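Local coordinates for tRNA delta(2)-isopentenylpyrophosphate transferase (Staphylococcus epidermidis ATCC 12228, PDB 3D3Q), which probably transfers a dimethylallyl group from dimethylallyl diphosphate onto adenosine 37 of tRNAs that read codons beginning with uridine, with magnesium as cofactor, at residues H291-E296 against Q301-E306; T16-T21 against I201-S206; T282-K285 against N289-W292. All coordinates share one frame; numbering follows the deposited sequence.

How the contacts relate
The chain starts with strand 8-13, and the loop after it opens contact 2. That contact closes only some 180 residues later, when strand 197-204 comes to lie beside strand 8-13. The other two contacts follow in series near the C terminus and are local. Contact 3 brings residues 282-285 against the start of strand 291-294, and contact 1 turns that strand back onto helix 300-314. Contacts 1 and 3 do not nest; they share His-291 and Trp-292. Strands 197-204 and 291-294 are neighbours in the parallel sheet, so all three contacts involve this edge of the sheet. The salt bridge from Glu-204 to Lys-285 links contacts 2 and 3.

Contact 1 of 3, residues H291-E296 against Q301-E306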
loop_
_atom_site.group_PDB
_atom_site.type_symbol
_atom_site.label_atom_id
_atom_site.label_comp_id
_atom_site.label_asym_id
_atom_site.label_seq_id
_atom_site.Cartn_x
_atom_site.Cartn_y
_atom_site.Cartn_z
ATOM N N HIS A 291 1.396 -4.870 9.875
ATOM C CA HIS A 291 0.474 -5.063 11.004
ATOM C C HIS A 291 -0.876 -4.607 10.445
ATOM O O HIS A 291 -1.215 -3.430 10.481
ATOM C CB HIS A 291 0.894 -4.189 12.196
ATOM C CG HIS A 291 0.115 -4.450 13.451
ATOM N ND1 HIS A 291 -1.225 -4.151 13.573
ATOM C CD2 HIS A 291 0.501 -4.948 14.649
ATOM C CE1 HIS A 291 -1.633 -4.448 14.795
ATOM N NE2 HIS A 291 -0.605 -4.933 15.467
ATOM N N TRP A 292 -1.628 -5.557 9.910
ATOM C CA TRP A 292 -2.918 -5.285 9.308
ATOM C C TRP A 292 -4.043 -4.966 10.282
ATOM O O TRP A 292 -4.193 -5.631 11.300
ATOM C CB TRP A 292 -3.351 -6.472 8.455
ATOM C CG TRP A 292 -2.392 -6.796 7.371
ATOM C CD1 TRP A 292 -1.395 -7.722 7.399
ATOM C CD2 TRP A 292 -2.314 -6.153 6.095
ATOM N NE1 TRP A 292 -0.700 -7.698 6.209
ATOM C CE2 TRP A 292 -1.244 -6.745 5.392
ATOM C CE3 TRP A 292 -3.053 -5.137 5.477
ATOM C CZ2 TRP A 292 -0.885 -6.348 4.105
ATOM C CZ3 TRP A 292 -2.702 -4.741 4.198
ATOM C CH2 TRP A 292 -1.624 -5.349 3.521
ATOM N N LEU A 293 -4.833 -3.943 9.949
ATOM C CA LEU A 293 -5.995 -3.518 10.730
ATOM C C LEU A 293 -7.171 -3.848 9.845
ATOM O O LEU A 293 -7.280 -3.303 8.750
ATOM C CB LEU A 293 -5.977 -2.011 10.973
ATOM C CG LEU A 293 -4.753 -1.545 11.740
ATOM C CD1 LEU A 293 -4.768 -0.040 11.940
ATOM C CD2 LEU A 293 -4.728 -2.279 13.070
ATOM N N ASN A 294 -8.050 -4.730 10.308
ATOM C CA ASN A 294 -9.219 -5.133 9.519
ATOM C C ASN A 294 -10.298 -4.032 9.534
ATOM O O ASN A 294 -11.004 -3.857 10.510
ATOM C CB ASN A 294 -9.758 -6.460 10.076
ATOM C CG ASN A 294 -10.808 -7.098 9.179
ATOM O OD1 ASN A 294 -11.139 -8.273 9.355
ATOM N ND2 ASN A 294 -11.342 -6.329 8.223
ATOM N N LYS A 295 -10.406 -3.292 8.438
ATOM C CA LYS A 295 -11.359 -2.207 8.323
ATOM C C LYS A 295 -12.805 -2.658 8.499
ATOM O O LYS A 295 -13.685 -1.849 8.809
ATOM C CB LYS A 295 -11.209 -1.537 6.971
ATOM C CG LYS A 295 -12.017 -0.304 6.801
ATOM C CD LYS A 295 -12.527 -0.185 5.386
ATOM C CE LYS A 295 -12.355 1.227 4.869
ATOM N NZ LYS A 295 -12.687 2.243 5.890
ATOM N N GLU A 296 -13.066 -3.944 8.311
ATOM C CA GLU A 296 -14.421 -4.468 8.458
ATOM C C GLU A 296 -14.774 -4.802 9.902
ATOM O O GLU A 296 -15.780 -5.463 10.164
ATOM C CB GLU A 296 -14.580 -5.720 7.592
ATOM C CG GLU A 296 -14.620 -5.446 6.107
ATOM C CD GLU A 296 -14.614 -6.718 5.278
ATOM O OE1 GLU A 296 -14.799 -6.631 4.044
ATOM O OE2 GLU A 296 -14.416 -7.807 5.860
ATOM N N GLN A 301 -11.382 5.689 14.699
ATOM C CA GLN A 301 -10.944 5.884 16.074
ATOM C C GLN A 301 -10.343 4.624 16.674
ATOM O O GLN A 301 -9.383 4.685 17.438
ATOM C CB GLN A 301 -12.105 6.309 16.954
ATOM C CG GLN A 301 -11.704 6.620 18.383
ATOM C CD GLN A 301 -10.980 7.943 18.493
ATOM O OE1 GLN A 301 -9.970 8.157 17.833
ATOM N NE2 GLN A 301 -11.498 8.842 19.330
HETATM N N MSE A 302 -10.927 3.478 16.362
HETATM C CA MSE A 302 -10.405 2.231 16.890
HETATM C C MSE A 302 -9.018 1.939 16.344
HETATM O O MSE A 302 -8.173 1.405 17.049
HETATM C CB MSE A 302 -11.342 1.081 16.563
HETATM C CG MSE A 302 -12.575 1.061 17.422
HETATM SE SE MSE A 302 -13.907 -0.080 16.655
HETATM C CE MSE A 302 -13.154 -1.807 17.076
HETATM N N MSE A 303 -8.787 2.279 15.083
HETATM C CA MSE A 303 -7.490 2.056 14.484
HETATM C C MSE A 303 -6.473 2.968 15.158
HETATM O O MSE A 303 -5.389 2.526 15.509
HETATM C CB MSE A 303 -7.534 2.356 12.991
HETATM C CG MSE A 303 -8.508 1.498 12.207
HETATM SE SE MSE A 303 -8.274 1.701 10.264
HETATM C CE MSE A 303 -9.954 2.575 9.821
ATOM N N LEU A 304 -6.834 4.236 15.348
ATOM C CA LEU A 304 -5.940 5.195 15.983
ATOM C C LEU A 304 -5.516 4.718 17.358
ATOM O O LEU A 304 -4.493 5.148 17.874
ATOM C CB LEU A 304 -6.601 6.573 16.092
ATOM C CG LEU A 304 -5.808 7.710 16.748
ATOM C CD1 LEU A 304 -4.514 7.955 16.009
ATOM C CD2 LEU A 304 -6.650 8.965 16.746
ATOM N N ASP A 305 -6.293 3.829 17.960
ATOM C CA ASP A 305 -5.936 3.317 19.273
ATOM C C ASP A 305 -5.005 2.146 19.162
ATOM O O ASP A 305 -4.160 1.943 20.025
ATOM C CB ASP A 305 -7.173 2.914 20.058
ATOM C CG ASP A 305 -7.907 4.112 20.598
ATOM O OD1 ASP A 305 -7.229 4.989 21.196
ATOM O OD2 ASP A 305 -9.150 4.183 20.441
ATOM N N GLU A 306 -5.177 1.359 18.110
ATOM C CA GLU A 306 -4.317 0.210 17.883
ATOM C C GLU A 306 -2.901 0.726 17.685
ATOM O O GLU A 306 -1.940 0.158 18.205
ATOM C CB GLU A 306 -4.767 -0.543 16.639
ATOM C CG GLU A 306 -5.458 -1.859 16.934
ATOM C CD GLU A 306 -4.503 -2.897 17.464
ATOM O OE1 GLU A 306 -3.498 -3.177 16.763
ATOM O OE2 GLU A 306 -4.760 -3.428 18.572
#
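Leu-293 of the strand reaches helix 300-314 with both of its methyl groups, and each meets a different residue. CD1 of Leu-293 rests on the base of Met-303, 3.8 Å from its CB and slightly farther from its CG. The two side chains lie at a slant to one another. CD2 of Leu-293 packs on the aliphatic part of Glu-306, 4.0 Å from its CG, and here the side chains lie antiparallel, side by side. Met-303 is a selenomethionine. Its CG stands anti to the carbonyl carbon (chi1 -60°), and the chain bends only at its far end. Its side chain also touches Ile-203 and Leu-23.

Strand 291-294 is an edge strand of the parallel sheet of this P-loop NTPase relative. Helix 300-314 follows it after a short loop and runs back nearly antiparallel, at 157° to the strand, with the two segment axes 9.8 Å apart. Through Met-303 it packs on strands 291-294 and 197-204, beside helix 20-30, where Leu-304 touches Glu-26 and Val-27.

The polar part involves His-291 and Glu-306, both partly exposed. Glu-306 bends at chi2, which carries its carboxylate to the edge of the His-291 ring. OE1 of Glu-306 lies near the ring plane and faces the C-H edge, 3.0 Å from CE1 of His-291. It is farther from the ring nitrogens, 3.6 Å from NE2 of His-291, and the pair is not hydrogen-bonded. The ring and carboxylate planes are 22° apart, although the two side chains meet roughly perpendicularly.

Contact 2 of 3, residues T16-T21 against I201-S206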
loop_
_atom_site.group_PDB
_atom_site.type_symbol
_atom_site.label_atom_id
_atom_site.label_comp_id
_atom_site.label_asym_id
_atom_site.label_seq_id
_atom_site.Cartn_x
_atom_site.Cartn_y
_atom_site.Cartn_z
ATOM N N THR A 16 -6.941 2.621 -2.035
ATOM C CA THR A 16 -7.476 3.971 -2.173
ATOM C C THR A 16 -8.752 4.183 -1.356
ATOM O O THR A 16 -9.647 3.337 -1.351
ATOM C CB THR A 16 -7.822 4.300 -3.627
ATOM O OG1 THR A 16 -6.681 4.085 -4.452
ATOM C CG2 THR A 16 -8.254 5.747 -3.740
ATOM N N ALA A 17 -8.835 5.327 -0.681
ATOM C CA ALA A 17 -9.999 5.646 0.132
ATOM C C ALA A 17 -10.382 4.485 1.052
ATOM O O ALA A 17 -11.522 4.007 1.035
ATOM C CB ALA A 17 -11.183 6.003 -0.764
ATOM N N SER A 18 -9.425 4.020 1.845
ATOM C CA SER A 18 -9.684 2.929 2.765
ATOM C C SER A 18 -9.499 3.480 4.164
ATOM O O SER A 18 -9.522 2.743 5.152
ATOM C CB SER A 18 -8.700 1.799 2.549
ATOM O OG SER A 18 -7.432 2.208 2.983
ATOM N N GLY A 19 -9.316 4.791 4.245
ATOM C CA GLY A 19 -9.112 5.419 5.537
ATOM C C GLY A 19 -7.648 5.650 5.888
ATOM O O GLY A 19 -7.325 6.273 6.897
ATOM N N LYS A 20 -6.748 5.147 5.059
ATOM C CA LYS A 20 -5.350 5.341 5.346
ATOM C C LYS A 20 -5.050 6.845 5.418
ATOM O O LYS A 20 -4.358 7.306 6.329
ATOM C CB LYS A 20 -4.476 4.653 4.295
ATOM C CG LYS A 20 -4.684 5.170 2.895
ATOM C CD LYS A 20 -3.740 4.553 1.888
ATOM C CE LYS A 20 -3.993 5.203 0.542
ATOM N NZ LYS A 20 -3.302 4.516 -0.588
ATOM N N THR A 21 -5.594 7.617 4.487
ATOM C CA THR A 21 -5.363 9.056 4.476
ATOM C C THR A 21 -5.906 9.744 5.720
ATOM O O THR A 21 -5.224 10.573 6.330
ATOM C CB THR A 21 -5.996 9.704 3.246
ATOM O OG1 THR A 21 -5.474 9.075 2.070
ATOM C CG2 THR A 21 -5.677 11.195 3.206
ATOM N N ILE A 201 1.921 -0.365 9.054
ATOM C CA ILE A 201 0.548 -0.799 9.278
ATOM C C ILE A 201 -0.271 -0.692 7.974
ATOM O O ILE A 201 -0.083 0.223 7.168
ATOM C CB ILE A 201 -0.136 0.014 10.449
ATOM C CG1 ILE A 201 -0.651 1.347 9.964
ATOM C CG2 ILE A 201 0.857 0.313 11.552
ATOM C CD1 ILE A 201 -2.095 1.307 9.646
ATOM N N GLY A 202 -1.163 -1.656 7.770
ATOM C CA GLY A 202 -1.990 -1.674 6.579
ATOM C C GLY A 202 -3.452 -1.906 6.906
ATOM O O GLY A 202 -3.773 -2.607 7.864
ATOM N N ILE A 203 -4.338 -1.301 6.121
ATOM C CA ILE A 203 -5.774 -1.455 6.319
ATOM C C ILE A 203 -6.275 -2.515 5.357
ATOM O O ILE A 203 -6.179 -2.364 4.141
ATOM C CB ILE A 203 -6.516 -0.156 6.042
ATOM C CG1 ILE A 203 -5.931 0.975 6.885
ATOM C CG2 ILE A 203 -7.978 -0.335 6.364
ATOM C CD1 ILE A 203 -6.555 2.320 6.587
ATOM N N GLU A 204 -6.818 -3.586 5.910
ATOM C CA GLU A 204 -7.292 -4.701 5.108
ATOM C C GLU A 204 -8.817 -4.825 5.087
ATOM O O GLU A 204 -9.518 -4.145 5.826
ATOM C CB GLU A 204 -6.688 -5.985 5.668
ATOM C CG GLU A 204 -6.959 -7.232 4.855
ATOM C CD GLU A 204 -6.849 -8.492 5.686
ATOM O OE1 GLU A 204 -7.656 -8.638 6.637
ATOM O OE2 GLU A 204 -5.959 -9.323 5.386
HETATM N N MSE A 205 -9.324 -5.709 4.238
HETATM C CA MSE A 205 -10.751 -5.933 4.144
HETATM C C MSE A 205 -10.998 -7.082 3.182
HETATM O O MSE A 205 -10.126 -7.425 2.388
HETATM C CB MSE A 205 -11.445 -4.661 3.669
HETATM C CG MSE A 205 -10.866 -4.121 2.383
HETATM SE SE MSE A 205 -11.334 -2.267 2.062
HETATM C CE MSE A 205 -13.183 -2.550 1.559
ATOM N N SER A 206 -12.181 -7.686 3.263
ATOM C CA SER A 206 -12.518 -8.815 2.408
ATOM C C SER A 206 -12.614 -8.389 0.958
ATOM O O SER A 206 -12.949 -7.244 0.667
ATOM C CB SER A 206 -13.839 -9.448 2.850
ATOM O OG SER A 206 -14.960 -8.635 2.526
#
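Ile-203 carries its side of this contact and places its CD1 methyl against the bend of the loop before helix 20-30. CD1 of Ile-203 is 3.2 Å from the backbone N of Lys-20. It is 3.3 Å from the carbonyl O of Ser-18. The methyl therefore meets mostly backbone. Two side chains also reach it near their base: OG of Ser-18, 3.7 Å from CD1 of Ile-203, and CB of Lys-20, slightly farther off. The second branch takes part too, with CG2 of Ile-203 3.7 Å from O of Ser-18. CG1 of Ile-203 lies anti to the carbonyl carbon (chi1 -55°), and the chain then runs straight on, which carries CD1 forward to face both O of Ser-18 and N of Lys-20.

The loop is held from its own side. OG of Ser-18 makes a weak hydrogen bond to the carbonyl of Pro-15. The Lys-20 chain is extended beyond CG and leads away from Ile-203, and its NZ is hydrogen-bonded to the carbonyl of Gly-14. Gly-19 is the N-cap residue of helix 20-30 and has a positive phi of 97°.

On the strand side, Ile-203 is fixed by the sheet. It is bonded through its backbone to Val-13 of strand 8-13, and its side chain touches Lys-295 and Met-303.

Residues 16-21 fit the Walker A (P-loop) pattern, running from the loop into helix 20-30. They are predicted to bind ATP and, by similarity, the substrate. An apolar methyl backs the loop at Ser-18 to Lys-20. It makes no polar bond there, so this packing takes up none of the loop's backbone amides, consistent with the phosphate binding known for P-loops.

Contact 3 of 3, residues T282-K285 against N289-W292; sequences TWFK and NVHW
Bends at chi3 (88°) and chi4 (77°) curl the Lys-285 chain back over the Trp-292 ring. CG of Trp-292 is anti to its carbonyl carbon, which turns the indole toward residues 284-285. The ammonium lies over one face of the indole in a cation-pi contact. NZ of Lys-285 is 3.3 Å from the centroid of the five-membered ring of Trp-292 and 8° off its normal. CG of Lys-285 passes the rim of the indole, 3.4 Å from CZ2 of Trp-292, on the same side as the ammonium. NZ also forms a salt bridge with Glu-204, so the charge has both an acidic partner and an aromatic one. The carboxylate would probably steady the ammonium above the ring.

The opposite face of the indole is approached by CB of Val-290, offset toward the rim. At the ring edge, near its plane, the carbonyl O of Phe-284 is 3.1 Å from CZ2 of Trp-292. CB of Phe-284 meets the same edge, 3.4 Å from CH2 of Trp-292. The phenyl ring leads away from there. Its CD1 stays in looser apolar contact with Val-290, 4.2 Å from CG2 of that residue.

Residues 282-285 lie in a region that, by similarity, interacts with the substrate tRNA. The contact packs this part of helix 262-286 on the start of edge strand 291-294. Beyond it, Phe-284 touches Ile-109 of helix 106-113, and Val-290 and Trp-292 touch Leu-200 and Glu-204 of strand 197-204.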
loop_
_atom_site.group_PDB
_atom_site.type_symbol
_atom_site.label_atom_id
_atom_site.label_comp_id
_atom_site.label_asym_id
_atom_site.label_seq_id
_atom_site.Cartn_x
_atom_site.Cartn_y
_atom_site.Cartn_z
ATOM N N THR A 282 -2.076 -8.117 -2.448
ATOM C CA THR A 282 -1.313 -9.349 -2.525
ATOM C C THR A 282 0.164 -9.143 -2.203
ATOM O O THR A 282 0.748 -9.909 -1.436
ATOM C CB THR A 282 -1.446 -9.974 -3.920
ATOM O OG1 THR A 282 -2.828 -10.206 -4.213
ATOM C CG2 THR A 282 -0.705 -11.288 -3.982
ATOM N N TRP A 283 0.756 -8.105 -2.789
ATOM C CA TRP A 283 2.169 -7.765 -2.590
ATOM C C TRP A 283 2.495 -7.461 -1.126
ATOM O O TRP A 283 3.474 -7.973 -0.590
ATOM C CB TRP A 283 2.539 -6.541 -3.435
ATOM C CG TRP A 283 3.998 -6.427 -3.753
ATOM C CD1 TRP A 283 4.617 -6.830 -4.901
ATOM C CD2 TRP A 283 5.033 -5.924 -2.898
ATOM N NE1 TRP A 283 5.963 -6.607 -4.813
ATOM C CE2 TRP A 283 6.245 -6.044 -3.600
ATOM C CE3 TRP A 283 5.048 -5.365 -1.618
ATOM C CZ2 TRP A 283 7.465 -5.660 -3.057
ATOM C CZ3 TRP A 283 6.262 -4.977 -1.072
ATOM C CH2 TRP A 283 7.458 -5.117 -1.798
ATOM N N PHE A 284 1.682 -6.618 -0.495
ATOM C CA PHE A 284 1.894 -6.244 0.894
ATOM C C PHE A 284 1.696 -7.399 1.853
ATOM O O PHE A 284 1.927 -7.263 3.051
ATOM C CB PHE A 284 0.976 -5.081 1.293
ATOM C CG PHE A 284 1.541 -3.730 0.963
ATOM C CD1 PHE A 284 2.727 -3.308 1.542
ATOM C CD2 PHE A 284 0.904 -2.890 0.052
ATOM C CE1 PHE A 284 3.270 -2.072 1.227
ATOM C CE2 PHE A 284 1.438 -1.644 -0.278
ATOM C CZ PHE A 284 2.623 -1.239 0.310
ATOM N N LYS A 285 1.264 -8.543 1.352
ATOM C CA LYS A 285 1.081 -9.667 2.243
ATOM C C LYS A 285 2.121 -10.737 2.009
ATOM O O LYS A 285 2.427 -11.509 2.909
ATOM C CB LYS A 285 -0.305 -10.250 2.075
ATOM C CG LYS A 285 -1.374 -9.247 2.404
ATOM C CD LYS A 285 -2.737 -9.910 2.545
ATOM C CE LYS A 285 -2.999 -10.410 3.970
ATOM N NZ LYS A 285 -3.359 -9.332 4.945
ATOM N N ASN A 289 6.044 -7.329 6.120
ATOM C CA ASN A 289 5.530 -7.801 7.373
ATOM C C ASN A 289 4.737 -6.614 7.892
ATOM O O ASN A 289 5.248 -5.784 8.636
ATOM C CB ASN A 289 6.673 -8.138 8.325
ATOM C CG ASN A 289 6.178 -8.741 9.611
ATOM O OD1 ASN A 289 5.520 -9.787 9.602
ATOM N ND2 ASN A 289 6.475 -8.086 10.731
ATOM N N VAL A 290 3.489 -6.529 7.457
ATOM C CA VAL A 290 2.610 -5.443 7.850
ATOM C C VAL A 290 1.672 -5.831 8.990
ATOM O O VAL A 290 1.204 -6.970 9.061
ATOM C CB VAL A 290 1.717 -5.002 6.672
ATOM C CG1 VAL A 290 0.984 -3.730 7.028
ATOM C CG2 VAL A 290 2.551 -4.828 5.426
ATOM N N HIS A 291 1.396 -4.870 9.875
ATOM C CA HIS A 291 0.474 -5.063 11.004
ATOM C C HIS A 291 -0.876 -4.607 10.445
ATOM O O HIS A 291 -1.215 -3.430 10.481
ATOM C CB HIS A 291 0.894 -4.189 12.196
ATOM C CG HIS A 291 0.115 -4.450 13.451
ATOM N ND1 HIS A 291 -1.225 -4.151 13.573
ATOM C CD2 HIS A 291 0.501 -4.948 14.649
ATOM C CE1 HIS A 291 -1.633 -4.448 14.795
ATOM N NE2 HIS A 291 -0.605 -4.933 15.467
ATOM N N TRP A 292 -1.628 -5.557 9.910
ATOM C CA TRP A 292 -2.918 -5.285 9.308
ATOM C C TRP A 292 -4.043 -4.966 10.282
ATOM O O TRP A 292 -4.193 -5.631 11.300
ATOM C CB TRP A 292 -3.351 -6.472 8.455
ATOM C CG TRP A 292 -2.392 -6.796 7.371
ATOM C CD1 TRP A 292 -1.395 -7.722 7.399
ATOM C CD2 TRP A 292 -2.314 -6.153 6.095
ATOM N NE1 TRP A 292 -0.700 -7.698 6.209
ATOM C CE2 TRP A 292 -1.244 -6.745 5.392
ATOM C CE3 TRP A 292 -3.053 -5.137 5.477
ATOM C CZ2 TRP A 292 -0.885 -6.348 4.105
ATOM C CZ3 TRP A 292 -2.702 -4.741 4.198
ATOM C CH2 TRP A 292 -1.624 -5.349 3.521
#